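Local coordinates for protein D-glyceraldehyde dehydrogenase (NADP(+)) (Thermoplasma acidophilum, PDB 5IZD) that oxidises D-glyceraldehyde to (R)-glycerate with NADP+ as the electron acceptor in the non-phosphorylated Entner-Doudoroff pathway, at residues T229-M234 and F450-Q455. Sequence-based numbering, arbitrary orientation.
Sequences TGQRIM and FRMTGQ. With NAP (NADP nicotinamide-adenine-dinucleotide phosphate), chain I.
M234 and Q455 meet by van der Waals contact, crossing at about a right angle, with SD of M234 3.6 Å from NE2 of Q455. M234 gets there because its CG lies anti to the backbone N (chi1 -167°) and the chain stays extended out to the methyl. The second meeting, also near a right angle, sets the CE methyl of M452, on a chain bent at chi2 and chi3, 3.7 Å from the amide NE2 of Q231. The NE2 of each glutamine is held by the second subunit: that of Q231 hydrogen-bonds S238 O there, and that of Q455 bonds A242 O.

Inside 450-455 two donors of T453 grip one carbonyl from the same face: OG1 lies 2.7 Å from F450 O, and the backbone N gives a longer bond.

The other flank of 229-234 serves NADP. T229 puts OG1, also hydrogen-bonded with S226 OG, 3.1 Å from the phosphate oxygen O1A; with a valine here, S226 would probably be freer to turn beside a phosphate short of one polar neighbour. Adenine N6A lies in plane at the edge of the R232 guanidinium, whose NH2 is salt-bridged to D210.

Helix 227-236 thus lies between the cofactor and 450-455, as the crossover joining parallel strands 220-224 and 243-247 of the Rossmann-like cofactor domain of aldehyde dehydrogenases; strand 454-455 pairs antiparallel with 243-247, and the second subunit closes in alongside.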
loop_
_atom_site.group_PDB
_atom_site.type_symbol
_atom_site.label_atom_id
_atom_site.label_comp_id
_atom_site.label_asym_id
_atom_site.label_seq_id
_atom_site.Cartn_x
_atom_site.Cartn_y
_atom_site.Cartn_z
ATOM N N THR A 229 -30.693 -6.206 14.352
ATOM C CA THR A 229 -30.801 -6.892 13.076
ATOM C C THR A 229 -29.417 -7.321 12.701
ATOM O O THR A 229 -29.238 -8.419 12.200
ATOM C CB THR A 229 -31.394 -6.010 11.986
ATOM O OG1 THR A 229 -32.667 -5.560 12.416
ATOM C CG2 THR A 229 -31.569 -6.782 10.644
ATOM N N GLY A 230 -28.440 -6.466 12.952
ATOM C CA GLY A 230 -27.048 -6.840 12.816
ATOM C C GLY A 230 -26.636 -8.037 13.621
ATOM O O GLY A 230 -25.888 -8.921 13.117
ATOM N N GLN A 231 -27.043 -8.051 14.891
ATOM C CA GLN A 231 -26.734 -9.179 15.784
ATOM C C GLN A 231 -27.385 -10.463 15.261
ATOM O O GLN A 231 -26.769 -11.516 15.233
ATOM C CB GLN A 231 -27.168 -8.919 17.203
ATOM C CG GLN A 231 -26.472 -7.755 17.876
ATOM C CD GLN A 231 -27.025 -7.470 19.236
ATOM O OE1 GLN A 231 -28.127 -6.955 19.380
ATOM N NE2 GLN A 231 -26.287 -7.831 20.244
ATOM N N ARG A 232 -28.609 -10.346 14.773
ATOM C CA ARG A 232 -29.308 -11.485 14.195
ATOM C C ARG A 232 -28.638 -12.002 12.914
ATOM O O ARG A 232 -28.474 -13.210 12.753
ATOM C CB ARG A 232 -30.775 -11.143 13.951
ATOM C CG ARG A 232 -31.618 -12.318 13.523
ATOM C CD ARG A 232 -33.108 -12.086 13.716
ATOM N NE ARG A 232 -33.898 -13.274 13.311
ATOM C CZ ARG A 232 -34.213 -14.325 14.101
ATOM N NH1 ARG A 232 -33.809 -14.408 15.370
ATOM N NH2 ARG A 232 -34.955 -15.332 13.636
ATOM N N ILE A 233 -28.241 -11.095 12.032
ATOM C CA ILE A 233 -27.568 -11.493 10.814
ATOM C C ILE A 233 -26.258 -12.241 11.135
ATOM O O ILE A 233 -25.955 -13.271 10.537
ATOM C CB ILE A 233 -27.276 -10.272 9.916
ATOM C CG1 ILE A 233 -28.566 -9.780 9.319
ATOM C CG2 ILE A 233 -26.225 -10.602 8.837
ATOM C CD1 ILE A 233 -28.507 -8.370 8.800
ATOM N N MET A 234 -25.499 -11.715 12.080
ATOM C CA MET A 234 -24.289 -12.366 12.486
ATOM C C MET A 234 -24.544 -13.757 13.025
ATOM O O MET A 234 -23.789 -14.682 12.716
ATOM C CB MET A 234 -23.528 -11.493 13.523
ATOM C CG MET A 234 -22.122 -11.911 13.792
ATOM S SD MET A 234 -21.236 -10.631 14.741
ATOM C CE MET A 234 -19.840 -11.605 15.266
ATOM N N PHE A 450 -16.251 1.420 16.421
ATOM C CA PHE A 450 -15.837 0.533 17.512
ATOM C C PHE A 450 -17.068 -0.041 18.199
ATOM O O PHE A 450 -18.195 0.471 18.026
ATOM C CB PHE A 450 -14.999 1.310 18.581
ATOM C CG PHE A 450 -13.691 1.833 18.075
ATOM C CD1 PHE A 450 -13.651 2.944 17.268
ATOM C CD2 PHE A 450 -12.488 1.164 18.367
ATOM C CE1 PHE A 450 -12.439 3.403 16.753
ATOM C CE2 PHE A 450 -11.262 1.611 17.862
ATOM C CZ PHE A 450 -11.240 2.753 17.081
ATOM N N ARG A 451 -16.837 -1.065 19.023
ATOM C CA ARG A 451 -17.831 -1.594 19.933
ATOM C C ARG A 451 -19.068 -2.096 19.126
ATOM O O ARG A 451 -18.900 -2.862 18.210
ATOM C CB ARG A 451 -18.123 -0.598 21.042
ATOM C CG ARG A 451 -16.912 -0.475 22.001
ATOM C CD ARG A 451 -17.093 0.522 23.103
ATOM N NE ARG A 451 -17.378 1.904 22.648
ATOM C CZ ARG A 451 -16.480 2.782 22.138
ATOM N NH1 ARG A 451 -15.184 2.459 21.935
ATOM N NH2 ARG A 451 -16.883 4.000 21.800
ATOM N N MET A 452 -20.272 -1.608 19.386
ATOM C CA MET A 452 -21.441 -2.217 18.739
ATOM C C MET A 452 -21.729 -1.697 17.346
ATOM O O MET A 452 -22.791 -2.025 16.801
ATOM C CB MET A 452 -22.706 -2.100 19.628
ATOM C CG MET A 452 -22.705 -2.889 20.938
ATOM S SD MET A 452 -22.264 -4.619 20.750
ATOM C CE MET A 452 -23.723 -5.151 19.821
ATOM N N THR A 453 -20.804 -0.991 16.718
ATOM C CA THR A 453 -21.002 -0.391 15.432
ATOM C C THR A 453 -21.172 -1.454 14.330
ATOM O O THR A 453 -21.903 -1.246 13.383
ATOM C CB THR A 453 -19.833 0.537 15.011
ATOM O OG1 THR A 453 -19.589 1.575 15.999
ATOM C CG2 THR A 453 -20.135 1.182 13.615
ATOM N N GLY A 454 -20.416 -2.548 14.394
ATOM C CA GLY A 454 -20.692 -3.649 13.483
ATOM C C GLY A 454 -19.432 -4.362 13.054
ATOM O O GLY A 454 -18.665 -4.803 13.908
ATOM N N GLN A 455 -19.261 -4.538 11.761
ATOM C CA GLN A 455 -18.181 -5.373 11.213
ATOM C C GLN A 455 -17.704 -4.648 9.964
ATOM O O GLN A 455 -18.508 -4.178 9.134
ATOM C CB GLN A 455 -18.665 -6.798 10.858
ATOM C CG GLN A 455 -19.193 -7.674 12.020
ATOM C CD GLN A 455 -18.112 -8.023 13.060
ATOM O OE1 GLN A 455 -16.958 -7.931 12.763
ATOM N NE2 GLN A 455 -18.484 -8.301 14.268
HETATM P PA NAP I . -33.453 -2.732 10.233
HETATM O O1A NAP I . -34.520 -3.621 10.791
HETATM O O2A NAP I . -32.042 -2.893 10.759
HETATM O O5B NAP I . -33.463 -2.887 8.607
HETATM C C5B NAP I . -32.288 -2.861 7.766
HETATM C C4B NAP I . -32.424 -3.878 6.618
HETATM O O4B NAP I . -32.360 -5.219 7.140
HETATM C C3B NAP I . -33.786 -3.793 5.900
HETATM O O3B NAP I . -33.613 -4.142 4.500
HETATM C C2B NAP I . -34.602 -4.839 6.608
HETATM O O2B NAP I . -35.766 -5.246 5.895
HETATM C C1B NAP I . -33.581 -5.931 6.778
HETATM N N9A NAP I . -33.900 -6.949 7.790
HETATM C C8A NAP I . -34.756 -6.865 8.845
HETATM N N7A NAP I . -34.805 -7.985 9.534
HETATM C C5A NAP I . -33.891 -8.824 8.888
HETATM C C6A NAP I . -33.477 -10.133 9.135
HETATM N N6A NAP I . -33.935 -10.863 10.159
HETATM N N1A NAP I . -32.562 -10.681 8.309
HETATM C C2A NAP I . -32.112 -9.964 7.264
HETATM N N3A NAP I . -32.467 -8.711 6.946
HETATM C C4A NAP I . -33.360 -8.198 7.822
HETATM O O3 NAP I . -33.921 -1.232 10.465
HETATM P PN NAP I . -35.256 -0.645 11.148
HETATM O O1N NAP I . -36.473 -1.025 10.325
HETATM O O2N NAP I . -35.114 0.847 11.324
HETATM O O5D NAP I . -35.325 -1.342 12.530
HETATM P P2B NAP I . -37.247 -4.721 6.424
HETATM O O1X NAP I . -38.281 -5.396 5.509
HETATM O O2X NAP I . -37.307 -3.277 6.254
HETATM O O3X NAP I . -37.460 -5.149 7.837
#